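Local coordinates for catalase-3 (PDB 4AJ9) that catalyses the breakdown of hydrogen peroxide into water and oxygen with a haem cofactor, protecting the cells of Neurospora crassa from this oxidant, at the interface of chains A and B and the interface of chains A and C. Residues are numbered along the deposited sequence; one frame, centred on the assembly and turned at random. Chains: chain A/B/C, Catalase-3.

Contact 1: the interface of chains A and B. Residues chain A 31, 47, 51; chain B 147-149, 347, 351.
A:Phe47 pushes its ring against chain B between two backbone turns, and with B:Ile149 it carries most of the apolar contact. CZ of A:Phe47 meets CA of B:Gly347 at 3.5 Å, where the absence of a side chain probably lets the ring approach the helix backbone. At the ring's edge, in its plane, stand C of B:Ala148 and N of B:Ile149. CG anti to the backbone N (chi1 167°) carries the ring out toward chain B, alongside the oppositely running side chain of B:Ile149, whose CB is 3.7 Å from CD1 of A:Phe47. CB of A:Leu51 sits over the rim of one ring face, and its CD2 reaches CA of B:Ile149 at 3.9 Å. Beside this packing, the carboxylate of B:Asp147 grips A:Ser31 twice: OD2 accepts from the backbone N at 2.8 Å, and the syn lone pair of OD1 accepts from the hydroxyl OG at 2.6 Å. On its anti side OD1 of B:Asp147 also takes N of B:Ile149 at 3.1 Å. Were B:Asp147 an alanine, both donors of A:Ser31 would probably lose their acceptor, and N of B:Ile149 its partner. The site joins helix 45-55 and a loop of chain A to 3-10 helix 148-150 and helix 343-360 of chain B.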
# COMPACT_ATOMS: atom_id res chain seq x y z
N SER A 31 -21.50 19.54 -7.91
CA SER A 31 -21.82 18.12 -8.06
C SER A 31 -22.99 17.97 -9.01
O SER A 31 -23.87 18.83 -9.04
CB SER A 31 -22.20 17.51 -6.71
OG SER A 31 -21.13 17.56 -5.79
N PHE A 47 -16.68 14.61 -9.96
CA PHE A 47 -16.61 14.73 -8.51
C PHE A 47 -15.68 13.68 -7.93
O PHE A 47 -14.77 14.01 -7.16
CB PHE A 47 -18.00 14.61 -7.87
CG PHE A 47 -17.94 14.42 -6.39
CD1 PHE A 47 -17.82 15.51 -5.54
CD2 PHE A 47 -17.97 13.14 -5.84
CE1 PHE A 47 -17.74 15.33 -4.17
CE2 PHE A 47 -17.89 12.96 -4.46
CZ PHE A 47 -17.78 14.05 -3.63
N LEU A 51 -12.21 14.28 -5.82
CA LEU A 51 -12.19 13.97 -4.39
C LEU A 51 -11.32 12.76 -4.08
O LEU A 51 -10.69 12.70 -3.01
CB LEU A 51 -13.61 13.78 -3.84
CG LEU A 51 -14.22 15.04 -3.18
CD1 LEU A 51 -13.45 15.44 -1.93
CD2 LEU A 51 -14.26 16.20 -4.17
N ASP B 147 -21.18 22.81 -1.41
CA ASP B 147 -21.13 21.64 -2.28
C ASP B 147 -19.79 20.93 -2.03
O ASP B 147 -18.73 21.57 -2.06
CB ASP B 147 -21.28 22.06 -3.75
CG ASP B 147 -21.46 20.87 -4.71
OD1 ASP B 147 -20.73 19.86 -4.60
OD2 ASP B 147 -22.34 20.96 -5.60
N ALA B 148 -19.86 19.63 -1.76
CA ALA B 148 -18.70 18.82 -1.38
C ALA B 148 -17.56 18.83 -2.39
O ALA B 148 -16.39 18.65 -2.03
CB ALA B 148 -19.13 17.39 -1.07
N ILE B 149 -17.89 19.03 -3.66
CA ILE B 149 -16.87 19.08 -4.71
C ILE B 149 -15.89 20.26 -4.50
O ILE B 149 -14.82 20.30 -5.10
CB ILE B 149 -17.54 19.16 -6.11
CG1 ILE B 149 -16.56 18.73 -7.21
CG2 ILE B 149 -18.05 20.56 -6.39
CD1 ILE B 149 -17.25 18.54 -8.55
N GLY B 347 -21.53 14.43 -0.68
CA GLY B 347 -20.18 14.13 -1.12
C GLY B 347 -19.32 13.52 -0.03
O GLY B 347 -18.45 12.68 -0.30
N SER B 351 -16.35 10.46 0.26
CA SER B 351 -14.95 10.71 0.63
C SER B 351 -14.48 9.92 1.86
O SER B 351 -13.33 9.47 1.89
CB SER B 351 -14.69 12.21 0.83
OG SER B 351 -14.41 12.83 -0.41

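Contact 2: the interface of chains A and C. Residues chain A 378-380, 407, 409; chain C 18, 28.
C:Met18 lays its thioether between two loops of chain A and buries more surface than any other residue of this patch. SD of C:Met18 lies 3.6 Å from CA of A:Asn379 and 3.7 Å from CG of A:Pro407, a proline that follows a cis peptide bond. CG of C:Met18 is anti to its backbone N (chi1 -166°), and bends at chi2 and chi3 turn the methyl CE toward A:Gln409, where it comes within 3.6 Å of the amide NE2. C:Met18 and A:Gln409 run side by side in the same direction. Farther out, A:Gln409 and C:Glu28 cross at about a right angle and exchange two hydrogen bonds. The backbone N of C:Glu28 donates to a lone pair of OE1 of A:Gln409, in the carbonyl plane, at 2.9 Å. In return NE2 of A:Gln409 donates to the carboxylate OE1 of C:Glu28 at 2.8 Å, nearly in the amide plane but 37° above that of the carboxylate. This pairing fixes which way round the amide lies. At the rim, water 1 bridges ND2 of A:Asn380, 2.9 Å away, to OE2 of C:Glu28. The patch fastens an N-terminal stretch of chain C onto loops of chain A, and so helps join these subunits in the catalase tetramer.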
# COMPACT_ATOMS: atom_id res chain seq x y z
N HIS A 378 21.17 1.67 -15.28
CA HIS A 378 21.15 0.55 -16.21
C HIS A 378 21.32 -0.75 -15.44
O HIS A 378 22.41 -1.10 -15.01
CB HIS A 378 22.27 0.70 -17.24
CG HIS A 378 22.21 2.00 -17.98
ND1 HIS A 378 21.30 2.23 -18.99
CD2 HIS A 378 22.93 3.13 -17.85
CE1 HIS A 378 21.48 3.45 -19.47
NE2 HIS A 378 22.46 4.02 -18.79
N ASN A 379 20.22 -1.47 -15.25
CA ASN A 379 20.31 -2.74 -14.55
C ASN A 379 19.15 -3.63 -14.95
O ASN A 379 18.37 -3.26 -15.83
CB ASN A 379 20.36 -2.53 -13.03
CG ASN A 379 19.15 -1.79 -12.50
OD1 ASN A 379 18.04 -1.94 -13.03
ND2 ASN A 379 19.35 -0.98 -11.48
N ASN A 380 19.03 -4.78 -14.32
CA ASN A 380 18.00 -5.73 -14.72
C ASN A 380 16.75 -5.69 -13.84
O ASN A 380 15.91 -6.60 -13.90
CB ASN A 380 18.61 -7.13 -14.87
CG ASN A 380 19.54 -7.23 -16.07
OD1 ASN A 380 19.25 -6.65 -17.12
ND2 ASN A 380 20.66 -7.93 -15.92
N PRO A 407 23.49 -5.14 -19.38
CA PRO A 407 24.52 -4.31 -18.73
C PRO A 407 25.64 -5.14 -18.11
O PRO A 407 25.39 -6.23 -17.60
CB PRO A 407 23.73 -3.55 -17.65
CG PRO A 407 22.49 -4.38 -17.42
CD PRO A 407 22.17 -4.99 -18.75
N GLN A 409 29.22 -6.04 -15.78
CA GLN A 409 29.75 -5.92 -14.42
C GLN A 409 30.81 -4.82 -14.32
O GLN A 409 31.66 -4.68 -15.19
CB GLN A 409 30.34 -7.26 -13.98
CG GLN A 409 29.33 -8.41 -14.01
CD GLN A 409 28.20 -8.22 -13.02
OE1 GLN A 409 28.43 -8.10 -11.81
NE2 GLN A 409 26.97 -8.21 -13.52
N MET C 18 26.45 -2.04 -15.36
CA MET C 18 25.42 -2.23 -14.35
C MET C 18 25.48 -1.11 -13.31
O MET C 18 26.56 -0.64 -12.95
CB MET C 18 25.64 -3.56 -13.65
CG MET C 18 24.46 -4.02 -12.82
SD MET C 18 23.18 -4.81 -13.81
CE MET C 18 23.88 -6.44 -14.10
N GLU C 28 27.07 -7.21 -9.36
CA GLU C 28 25.99 -7.72 -8.52
C GLU C 28 25.78 -9.21 -8.74
O GLU C 28 24.64 -9.70 -8.77
CB GLU C 28 24.69 -6.90 -8.73
CG GLU C 28 24.41 -6.49 -10.16
CD GLU C 28 24.04 -7.68 -11.02
OE1 GLU C 28 24.96 -8.36 -11.52
OE2 GLU C 28 22.83 -7.93 -11.19
O HOH W 1 21.64 -8.70 -13.26

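Contact 3: the interface of chains A and C. Residues chain A 404, 406; chain C 13-16.
The phenol ring of A:Tyr406 receives the backbone of C:Gly15 on one face, with the glycine N 3.2 Å above the plane and displaced toward the rim. In the ring plane, at the edge, stands the carbonyl O of C:Gln16, 3.5 Å from CD1 of A:Tyr406. The peptide of chain C thus runs over one face and turns down past one side of the tyrosine. CA of C:Gly15 follows its N across the ring and lies 3.4 Å from CD1 of A:Tyr406. With no side chain on that carbon, the backbone can lie close against the aromatic surface; the loop passes through positive phi there (74°). A:Tyr406 has CG beside its backbone N and anti to its carbonyl carbon (chi1 -61°), which turns the ring toward this loop. The side-chain amide of C:Asn14 stands almost upright to the ring, the two planes 86° apart. Farther down the tyrosine, CB of A:Tyr406 packs 4.0 Å from CA of C:Asn14, extending the contact from the ring to its stem. The contact is a loop-to-loop one, shaped mainly by an aromatic face against the glycine backbone, with the C:Asn14 amide at its rim. On the same side of the ring as the glycine, above the CD2 rim, the amide oxygen OD1 of C:Asn14 lies 3.5 Å from CD2 of A:Tyr406.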
# COMPACT_ATOMS: atom_id res chain seq x y z
N LYS A 404 24.39 -9.99 -24.98
CA LYS A 404 25.76 -9.66 -25.36
C LYS A 404 26.60 -9.21 -24.16
O LYS A 404 27.67 -8.62 -24.32
CB LYS A 404 25.78 -8.57 -26.43
CG LYS A 404 24.89 -8.84 -27.62
CD LYS A 404 24.67 -7.57 -28.44
CE LYS A 404 23.86 -7.84 -29.71
NZ LYS A 404 24.61 -8.67 -30.70
N TYR A 406 25.44 -7.15 -21.65
CA TYR A 406 25.05 -5.83 -21.14
C TYR A 406 23.67 -5.87 -20.50
O TYR A 406 22.78 -6.53 -21.00
CB TYR A 406 25.06 -4.80 -22.27
CG TYR A 406 26.41 -4.63 -22.92
CD1 TYR A 406 27.41 -3.90 -22.29
CD2 TYR A 406 26.68 -5.20 -24.15
CE1 TYR A 406 28.66 -3.73 -22.89
CE2 TYR A 406 27.92 -5.04 -24.75
CZ TYR A 406 28.90 -4.31 -24.12
OH TYR A 406 30.13 -4.15 -24.71
N ASP C 13 19.84 -0.28 -22.27
CA ASP C 13 20.92 -0.76 -21.40
C ASP C 13 22.10 -1.37 -22.17
O ASP C 13 23.15 -1.67 -21.59
CB ASP C 13 20.38 -1.75 -20.37
CG ASP C 13 19.46 -1.08 -19.35
OD1 ASP C 13 19.67 0.11 -19.07
OD2 ASP C 13 18.55 -1.75 -18.82
N ASN C 14 21.93 -1.52 -23.47
CA ASN C 14 23.01 -2.02 -24.31
C ASN C 14 24.26 -1.15 -24.21
O ASN C 14 24.18 0.07 -24.24
CB ASN C 14 22.57 -2.11 -25.77
CG ASN C 14 23.65 -2.70 -26.64
OD1 ASN C 14 24.30 -3.69 -26.27
ND2 ASN C 14 23.90 -2.09 -27.80
N GLY C 15 25.42 -1.79 -24.09
CA GLY C 15 26.67 -1.06 -24.06
C GLY C 15 26.94 -0.32 -22.76
O GLY C 15 27.85 0.50 -22.68
N GLN C 16 26.13 -0.60 -21.73
CA GLN C 16 26.27 0.09 -20.44
C GLN C 16 26.78 -0.83 -19.32
O GLN C 16 26.63 -2.05 -19.39
CB GLN C 16 24.93 0.69 -20.01
CG GLN C 16 24.30 1.66 -21.01
CD GLN C 16 25.03 3.00 -21.07
OE1 GLN C 16 25.96 3.25 -20.29
NE2 GLN C 16 24.60 3.86 -21.98

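Contacts 2 and 3 are neighbouring parts of the same A–C interface, their C-alpha centres about 8 Å apart. They share no residue, but both draw on residues 404-409 of chain A and 13-18 of chain C; contact 2 adds A:378-380 and C:Glu28. Contact 1 belongs to the A–B interface, its C-alpha centre about 47 Å from that of contact 2 and 50 Å from that of contact 3. Its centre lies about 15 Å from the catalytic histidine B:His65, whereas the centres of contacts 2 and 3 are more than 30 Å from the active-site residues measured. Chain A thus holds two partners through separate surfaces.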